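Local structure of 6-carboxyhexanoate--CoA ligase (Aquifex aeolicus, 5TVA) at residues G123-E127 with E128-R132; A94-A97 with V98-L101. The protein belongs to the BioW family of ligases and binds coenzyme A and adenosine monophosphate within a single compact chain. All coordinates share one frame; numbering follows the deposited sequence.

Contact 1: G123-E127 with E128-R132; sequences GERLE and EDKER. With COA (coenzyme A), chain D.
The aliphatic run of K130 is laid obliquely over one face of the R125 guanidinium, with CD of K130 standing 4.0 Å above the plane of that group and displaced toward its rim. Farther back, CB of K130 approaches NH2 of R125 at 3.4 Å, so methylene carbons, not the ammonium, lie against the guanidinium. At the edge of the same guanidinium lies the carboxylate of E127. R125 grips it side-on with two nitrogens, and both bonds end on one oxygen: NE of R125 to OE2 of E127 measures 2.6 Å and NH2 of R125 to OE2 of E127 2.8 Å. OE2 lies almost in the guanidinium plane. E127 can fold back this way because its CG is wedged between the backbone N and the carbonyl carbon (chi1 74°) and its chain then bends at chi2. Its other oxygen, OE1, is held by the backbone N of L117, while NH1 of R125 binds the carbonyl of A105; each charged group thus has a second partner outside the pair. K130 crosses E127 at roughly a right angle and turns at its last torsion (chi4 -55°), bringing NZ 3.0 Å from the backbone O of E127 in line with the C=O. The two cationic ends stay apart, NZ of K130 lying 5.3 Å from NE of R125, and the nearby E127 carboxylate probably offsets their repulsion. Beyond this cluster, OD1 of D129 accepts from the backbone N of both E131 and R132. It positions the turn from which R132 leads to coenzyme A, NH1 of R132 reaching to 3.5 Å from the phosphate oxygen O7A. These two acceptances define an Asx turn and an Asx motif, here placed at the approach to the coenzyme A pocket.

Contact 2: A94-A97 with V98-L101; sequences AKKA and VEIL
K96 and E99 both send CG out opposite the backbone N (chi1 176° and -178°), but from there their chains differ: E99 runs on extended, whereas K96 bends at each later torsion and so hooks round toward its neighbour three residues ahead. The two side chains meet obliquely. CE of K96 comes to 3.5 Å from OE1 of E99, slightly nearer than the ammonium itself, since NZ of K96 stays 3.7 Å from OE1 of E99 in a long salt bridge. I100 takes a different first torsion, with CG1 beside the backbone N (chi1 -69°). This lowers CG1 of I100 to 3.1 Å from the backbone O of K96, a tight fit, and lets CD1 of I100 reach CG of K96 at 4.0 Å.

These contacts follow the i to i+3 and i to i+4 spacing of an alpha-helix, and the segments form the middle of the amphipathic helix 91-102. Its carbonyls at A94, K95, K96 and A97 receive the N-H groups of V98, E99, I100 and L101 in turn; E99 N to K95 O measures 2.8 Å. A97 O also takes a second, weak bond from I100 N.

While K96 and E99 lie on the outer side, A94, A97 and L101 are buried. A94 packs on V81 and L84 of helix 73-85, and A97 rests on V216 and F218 of strand 214-219. L101 reaches L179 and W181 of strand 177-181. V98 bridges the two kinds of neighbour, touching R77 of helix 73-85 as well as L179, with its CG2 resting 3.7 Å from A94 O.

Overall arrangement
Contacts 1 and 2 have their centres about 13 Å apart, and the helix of contact 2 precedes the loop of contact 1 in sequence. They touch directly where NH1 of R125 packs on CG2 of I100 at 3.8 Å; A105 joins the pair, meeting both residues. Each contact also approaches the nucleotide: the side chain of R125 is about 9 Å from adenosine monophosphate and that of L101 about 7 Å, and R125 packs against M112, a residue of the AMP pocket. Coenzyme A is reached differently, through R132 of contact 1, whereas L101 remains about 13 Å away. The pair illustrates how a loop arginine can pack on a neighbouring helix while the same loop carries a residue of the coenzyme A pocket.

Contact 1: G123-E127 with E128-R132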
ATOM      1  N   GLY A 123      -1.136 -17.810   9.718  1.00 47.92           N
ATOM      2  CA  GLY A 123      -1.174 -17.683   8.271  1.00 45.14           C
ATOM      3  C   GLY A 123      -2.555 -17.664   7.649  1.00 51.42           C
ATOM      4  O   GLY A 123      -2.659 -17.651   6.417  1.00 47.77           O
ATOM      5  N   GLU A 124      -3.623 -17.644   8.450  1.00 48.04           N
ATOM      6  CA  GLU A 124      -4.973 -17.740   7.908  1.00 51.42           C
ATOM      7  C   GLU A 124      -5.487 -16.367   7.471  1.00 51.12           C
ATOM      8  O   GLU A 124      -5.194 -15.341   8.099  1.00 47.16           O
ATOM      9  CB  GLU A 124      -5.908 -18.380   8.940  1.00 51.69           C
ATOM     10  CG  GLU A 124      -7.342 -17.842   8.969  1.00 62.55           C
ATOM     11  CD  GLU A 124      -8.238 -18.567   9.996  1.00 71.48           C
ATOM     12  OE1 GLU A 124      -9.428 -18.186  10.128  1.00 69.87           O
ATOM     13  OE2 GLU A 124      -7.757 -19.527  10.653  1.00 68.73           O
ATOM     14  N   ARG A 125      -6.252 -16.355   6.381  1.00 50.25           N
ATOM     15  CA  ARG A 125      -6.781 -15.119   5.816  1.00 48.79           C
ATOM     16  C   ARG A 125      -8.018 -14.678   6.592  1.00 45.32           C
ATOM     17  O   ARG A 125      -9.017 -15.401   6.617  1.00 50.36           O
ATOM     18  CB  ARG A 125      -7.122 -15.333   4.343  1.00 43.27           C
ATOM     19  CG  ARG A 125      -5.893 -15.543   3.465  1.00 49.43           C
ATOM     20  CD  ARG A 125      -6.258 -15.787   2.006  1.00 49.07           C
ATOM     21  NE  ARG A 125      -6.967 -14.666   1.392  1.00 53.03           N
ATOM     22  CZ  ARG A 125      -7.106 -14.520   0.079  1.00 56.82           C
ATOM     23  NH1 ARG A 125      -6.578 -15.420  -0.737  1.00 59.34           N
ATOM     24  NH2 ARG A 125      -7.744 -13.469  -0.425  1.00 54.99           N
ATOM     25  N   LEU A 126      -7.970 -13.473   7.181  1.00 46.49           N
ATOM     26  CA  LEU A 126      -9.039 -12.957   8.039  1.00 41.95           C
ATOM     27  C   LEU A 126     -10.003 -12.009   7.333  1.00 50.72           C
ATOM     28  O   LEU A 126     -11.074 -11.720   7.886  1.00 46.66           O
ATOM     29  CB  LEU A 126      -8.447 -12.216   9.244  1.00 40.29           C
ATOM     30  CG  LEU A 126      -7.368 -12.941  10.054  1.00 44.05           C
ATOM     31  CD1 LEU A 126      -6.826 -12.056  11.175  1.00 45.30           C
ATOM     32  CD2 LEU A 126      -7.898 -14.250  10.624  1.00 47.69           C
ATOM     33  N   GLU A 127      -9.655 -11.491   6.153  1.00 48.38           N
ATOM     34  CA  GLU A 127     -10.600 -10.631   5.456  1.00 45.77           C
ATOM     35  C   GLU A 127     -11.842 -11.436   5.077  1.00 49.22           C
ATOM     36  O   GLU A 127     -11.757 -12.616   4.720  1.00 45.87           O
ATOM     37  CB  GLU A 127      -9.953  -9.993   4.218  1.00 43.90           C
ATOM     38  CG  GLU A 127      -9.734 -10.918   3.036  1.00 43.02           C
ATOM     39  CD  GLU A 127      -8.438 -11.702   3.121  1.00 46.97           C
ATOM     40  OE1 GLU A 127      -7.727 -11.586   4.151  1.00 45.78           O
ATOM     41  OE2 GLU A 127      -8.122 -12.427   2.143  1.00 49.76           O
ATOM     42  N   GLU A 128     -13.007 -10.789   5.183  1.00 50.04           N
ATOM     43  CA  GLU A 128     -14.272 -11.469   4.905  1.00 53.03           C
ATOM     44  C   GLU A 128     -14.474 -11.661   3.414  1.00 54.44           C
ATOM     45  O   GLU A 128     -14.958 -12.711   2.972  1.00 51.49           O
ATOM     46  CB  GLU A 128     -15.439 -10.662   5.476  1.00 54.11           C
ATOM     47  CG  GLU A 128     -15.737 -10.937   6.907  1.00 50.21           C
ATOM     48  CD  GLU A 128     -16.258 -12.329   7.091  1.00 55.44           C
ATOM     49  OE1 GLU A 128     -17.083 -12.763   6.251  1.00 59.87           O
ATOM     50  OE2 GLU A 128     -15.823 -12.988   8.056  1.00 54.51           O
ATOM     51  N   ASP A 129     -14.148 -10.636   2.629  1.00 50.06           N
ATOM     52  CA  ASP A 129     -14.332 -10.655   1.181  1.00 51.31           C
ATOM     53  C   ASP A 129     -12.953 -10.839   0.563  1.00 50.23           C
ATOM     54  O   ASP A 129     -12.167  -9.893   0.480  1.00 51.50           O
ATOM     55  CB  ASP A 129     -15.006  -9.379   0.696  1.00 51.15           C
ATOM     56  CG  ASP A 129     -15.285  -9.399  -0.790  1.00 54.96           C
ATOM     57  OD1 ASP A 129     -14.571 -10.129  -1.514  1.00 53.22           O
ATOM     58  OD2 ASP A 129     -16.207  -8.673  -1.239  1.00 55.23           O
ATOM     59  N   LYS A 130     -12.671 -12.061   0.120  1.00 48.33           N
ATOM     60  CA  LYS A 130     -11.354 -12.395  -0.395  1.00 54.41           C
ATOM     61  C   LYS A 130     -11.145 -11.923  -1.832  1.00 56.11           C
ATOM     62  O   LYS A 130     -10.018 -11.984  -2.329  1.00 49.93           O
ATOM     63  CB  LYS A 130     -11.127 -13.908  -0.261  1.00 52.43           C
ATOM     64  CG  LYS A 130     -11.558 -14.425   1.115  1.00 51.94           C
ATOM     65  CD  LYS A 130     -10.991 -15.798   1.442  1.00 58.49           C
ATOM     66  CE  LYS A 130     -11.629 -16.381   2.717  1.00 58.08           C
ATOM     67  NZ  LYS A 130     -11.510 -15.484   3.918  1.00 54.98           N
ATOM     68  N   GLU A 131     -12.188 -11.451  -2.508  1.00 49.93           N
ATOM     69  CA  GLU A 131     -11.944 -10.761  -3.762  1.00 55.80           C
ATOM     70  C   GLU A 131     -11.598  -9.300  -3.525  1.00 56.15           C
ATOM     71  O   GLU A 131     -10.715  -8.745  -4.199  1.00 51.83           O
ATOM     72  CB  GLU A 131     -13.160 -10.868  -4.679  1.00 56.77           C
ATOM     73  CG  GLU A 131     -13.762 -12.254  -4.739  1.00 64.78           C
ATOM     74  CD  GLU A 131     -14.961 -12.310  -5.659  1.00 69.83           C
ATOM     75  OE1 GLU A 131     -15.072 -11.422  -6.534  1.00 74.00           O
ATOM     76  OE2 GLU A 131     -15.796 -13.220  -5.488  1.00 72.25           O
ATOM     77  N   ARG A 132     -12.255  -8.694  -2.537  1.00 48.11           N
ATOM     78  CA  ARG A 132     -12.133  -7.262  -2.316  1.00 49.51           C
ATOM     79  C   ARG A 132     -10.944  -6.931  -1.416  1.00 52.50           C
ATOM     80  O   ARG A 132     -10.184  -5.990  -1.694  1.00 44.95           O
ATOM     81  CB  ARG A 132     -13.433  -6.733  -1.720  1.00 52.48           C
ATOM     82  CG  ARG A 132     -13.649  -5.285  -1.996  1.00 59.06           C
ATOM     83  CD  ARG A 132     -14.455  -4.558  -0.894  1.00 58.52           C
ATOM     84  NE  ARG A 132     -13.481  -3.858  -0.075  1.00 66.16           N
ATOM     85  CZ  ARG A 132     -13.773  -2.826   0.706  1.00 61.84           C
ATOM     86  NH1 ARG A 132     -15.012  -2.319   0.722  1.00 61.59           N
ATOM     87  NH2 ARG A 132     -12.814  -2.251   1.432  1.00 56.92           N
TER
HETATM   88  N1A COA D 302      -8.645  -0.958  -6.669  1.00 47.84           N
HETATM   89  C2A COA D 302      -9.694  -1.537  -7.273  1.00 47.13           C
HETATM   90  N3A COA D 302     -10.925  -1.063  -7.130  1.00 52.55           N
HETATM   91  C4A COA D 302     -11.159   0.005  -6.343  1.00 53.84           C
HETATM   92  C5A COA D 302     -10.094   0.635  -5.694  1.00 50.56           C
HETATM   93  C6A COA D 302      -8.797   0.099  -5.896  1.00 45.52           C
HETATM   94  N6A COA D 302      -7.614   0.745  -5.195  1.00 43.92           N
HETATM   95  N7A COA D 302     -10.573   1.668  -4.998  1.00 48.49           N
HETATM   96  C8A COA D 302     -11.879   1.707  -5.181  1.00 52.15           C
HETATM   97  N9A COA D 302     -12.242   0.731  -6.016  1.00 53.69           N
HETATM   98  C1B COA D 302     -13.689   0.514  -6.306  1.00 53.30           C
HETATM   99  C2B COA D 302     -14.261  -0.396  -6.979  1.00 55.28           C
HETATM  100  O2B COA D 302     -13.744  -1.747  -6.755  1.00 61.09           O
HETATM  101  C3B COA D 302     -15.645  -0.250  -6.046  1.00 58.58           C
HETATM  102  O3B COA D 302     -15.302  -0.783  -4.739  1.00 53.70           O
HETATM  103  P3B COA D 302     -15.811  -2.206  -4.005  1.00 61.90           P
HETATM  104  O7A COA D 302     -16.114  -1.855  -2.581  1.00 52.62           O
HETATM  105  O8A COA D 302     -17.016  -2.813  -4.659  1.00 66.21           O
HETATM  106  O9A COA D 302     -14.713  -3.237  -4.003  1.00 57.00           O
HETATM  107  C4B COA D 302     -15.885   1.030  -6.005  1.00 55.90           C
HETATM  108  O4B COA D 302     -14.603   1.733  -6.562  1.00 50.90           O
HETATM  109  C5B COA D 302     -16.213   1.628  -4.554  1.00 48.50           C
HETATM  110  O5B COA D 302     -15.050   1.816  -3.822  1.00 52.43           O
HETATM  111  P1A COA D 302     -14.798   3.055  -2.725  1.00 56.90           P
HETATM  112  O1A COA D 302     -14.418   2.449  -1.368  1.00 52.73           O
HETATM  113  O2A COA D 302     -15.989   3.973  -2.583  1.00 54.62           O
HETATM  114  O3A COA D 302     -13.489   3.908  -3.247  1.00 55.38           O
HETATM  115  P2A COA D 302     -13.109   5.512  -2.905  1.00 55.22           P
HETATM  116  O4A COA D 302     -13.936   6.364  -3.877  1.00 45.84           O
HETATM  117  O5A COA D 302     -13.543   5.900  -1.483  1.00 56.07           O
HETATM  118  O6A COA D 302     -11.451   5.704  -3.165  1.00 61.05           O
HETATM  119  CBP COA D 302      -8.951   5.055  -3.219  1.00 58.05           C
HETATM  120  CCP COA D 302     -10.448   4.738  -2.714  1.00 58.51           C
HETATM  121  CDP COA D 302      -8.840   4.752  -4.737  1.00 46.70           C
HETATM  122  CEP COA D 302      -8.697   6.575  -3.127  1.00 45.01           C
HETATM  123  CAP COA D 302      -7.858   4.204  -2.365  1.00 48.32           C
HETATM  124  OAP COA D 302      -7.453   3.051  -3.003  1.00 49.13           O
HETATM  125  C9P COA D 302      -6.541   4.952  -2.013  1.00 50.56           C
HETATM  126  O9P COA D 302      -6.416   5.561  -0.973  1.00 56.64           O
HETATM  127  N8P COA D 302      -5.405   4.927  -2.931  1.00 57.09           N
HETATM  128  C7P COA D 302      -4.134   5.661  -2.629  1.00 52.76           C
HETATM  129  C6P COA D 302      -2.936   4.733  -2.487  1.00 54.34           C
HETATM  130  C5P COA D 302      -2.572   3.912  -3.774  1.00 61.21           C
HETATM  131  O5P COA D 302      -3.387   3.330  -4.384  1.00 60.99           O
HETATM  132  N4P COA D 302      -1.149   3.873  -4.196  1.00 56.68           N
HETATM  133  C3P COA D 302      -0.767   3.110  -5.454  1.00 68.73           C
HETATM  134  C2P COA D 302       0.753   2.908  -5.453  1.00 65.73           C
HETATM  135  S1P COA D 302       1.125   2.139  -3.847  1.00 65.91           S

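Contact 2: A94-A97 with V98-L101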
ATOM      1  N   ALA A  94       5.294 -16.278   6.703  1.00 49.74           N
ATOM      2  CA  ALA A  94       5.828 -15.431   5.641  1.00 54.76           C
ATOM      3  C   ALA A  94       5.751 -16.132   4.288  1.00 56.29           C
ATOM      4  O   ALA A  94       5.411 -15.504   3.277  1.00 57.03           O
ATOM      5  CB  ALA A  94       7.268 -15.021   5.960  1.00 51.40           C
ATOM      6  N   LYS A  95       6.018 -17.447   4.258  1.00 60.44           N
ATOM      7  CA  LYS A  95       6.056 -18.167   2.984  1.00 59.68           C
ATOM      8  C   LYS A  95       4.666 -18.316   2.380  1.00 56.00           C
ATOM      9  O   LYS A  95       4.509 -18.241   1.153  1.00 55.41           O
ATOM     10  CB  LYS A  95       6.719 -19.538   3.163  1.00 60.94           C
ATOM     11  CG  LYS A  95       8.250 -19.475   3.252  1.00 61.55           C
ATOM     12  CD  LYS A  95       8.840 -20.690   3.956  1.00 61.58           C
ATOM     13  CE  LYS A  95       8.739 -21.946   3.113  1.00 66.05           C
ATOM     14  NZ  LYS A  95       9.566 -21.869   1.879  1.00 71.42           N
ATOM     15  N   LYS A  96       3.642 -18.517   3.219  1.00 59.32           N
ATOM     16  CA  LYS A  96       2.289 -18.679   2.691  1.00 57.40           C
ATOM     17  C   LYS A  96       1.770 -17.374   2.105  1.00 54.69           C
ATOM     18  O   LYS A  96       1.069 -17.381   1.083  1.00 52.15           O
ATOM     19  CB  LYS A  96       1.342 -19.203   3.775  1.00 60.78           C
ATOM     20  CG  LYS A  96      -0.115 -19.298   3.303  1.00 58.10           C
ATOM     21  CD  LYS A  96      -0.804 -20.571   3.782  1.00 62.91           C
ATOM     22  CE  LYS A  96      -0.613 -21.718   2.780  1.00 69.73           C
ATOM     23  NZ  LYS A  96      -1.656 -21.739   1.704  1.00 69.84           N
ATOM     24  N   ALA A  97       2.103 -16.246   2.735  1.00 51.32           N
ATOM     25  CA  ALA A  97       1.867 -14.945   2.115  1.00 54.80           C
ATOM     26  C   ALA A  97       2.428 -14.893   0.695  1.00 54.08           C
ATOM     27  O   ALA A  97       1.688 -14.643  -0.264  1.00 54.31           O
ATOM     28  CB  ALA A  97       2.481 -13.839   2.970  1.00 52.35           C
ATOM     29  N   VAL A  98       3.744 -15.123   0.545  1.00 56.04           N
ATOM     30  CA  VAL A  98       4.372 -15.105  -0.787  1.00 55.23           C
ATOM     31  C   VAL A  98       3.653 -16.065  -1.728  1.00 56.05           C
ATOM     32  O   VAL A  98       3.361 -15.732  -2.885  1.00 53.88           O
ATOM     33  CB  VAL A  98       5.874 -15.449  -0.686  1.00 55.20           C
ATOM     34  CG1 VAL A  98       6.447 -15.713  -2.064  1.00 55.77           C
ATOM     35  CG2 VAL A  98       6.659 -14.328  -0.006  1.00 49.18           C
ATOM     36  N   GLU A  99       3.344 -17.267  -1.233  1.00 54.14           N
ATOM     37  CA  GLU A  99       2.640 -18.260  -2.036  1.00 56.64           C
ATOM     38  C   GLU A  99       1.295 -17.732  -2.526  1.00 62.66           C
ATOM     39  O   GLU A  99       0.909 -17.975  -3.676  1.00 62.99           O
ATOM     40  CB  GLU A  99       2.459 -19.540  -1.213  1.00 63.49           C
ATOM     41  CG  GLU A  99       1.773 -20.685  -1.952  1.00 71.29           C
ATOM     42  CD  GLU A  99       1.446 -21.887  -1.054  1.00 78.40           C
ATOM     43  OE1 GLU A  99       1.703 -21.828   0.175  1.00 73.96           O
ATOM     44  OE2 GLU A  99       0.920 -22.893  -1.589  1.00 75.43           O
ATOM     45  N   ILE A 100       0.566 -17.004  -1.671  1.00 61.05           N
ATOM     46  CA  ILE A 100      -0.781 -16.564  -2.035  1.00 59.78           C
ATOM     47  C   ILE A 100      -0.727 -15.515  -3.137  1.00 59.20           C
ATOM     48  O   ILE A 100      -1.540 -15.531  -4.069  1.00 60.42           O
ATOM     49  CB  ILE A 100      -1.538 -16.045  -0.794  1.00 58.06           C
ATOM     50  CG1 ILE A 100      -1.861 -17.190   0.169  1.00 60.11           C
ATOM     51  CG2 ILE A 100      -2.831 -15.362  -1.207  1.00 56.89           C
ATOM     52  CD1 ILE A 100      -2.607 -16.763   1.434  1.00 54.81           C
ATOM     53  N   LEU A 101       0.227 -14.588  -3.059  1.00 57.62           N
ATOM     54  CA  LEU A 101       0.275 -13.513  -4.041  1.00 59.49           C
ATOM     55  C   LEU A 101       0.684 -14.032  -5.415  1.00 65.88           C
ATOM     56  O   LEU A 101       0.098 -13.648  -6.437  1.00 67.45           O
ATOM     57  CB  LEU A 101       1.240 -12.428  -3.574  1.00 59.58           C
ATOM     58  CG  LEU A 101       0.842 -11.606  -2.348  1.00 53.59           C
ATOM     59  CD1 LEU A 101       1.808 -10.446  -2.199  1.00 51.17           C
ATOM     60  CD2 LEU A 101      -0.588 -11.112  -2.450  1.00 52.30           C
TER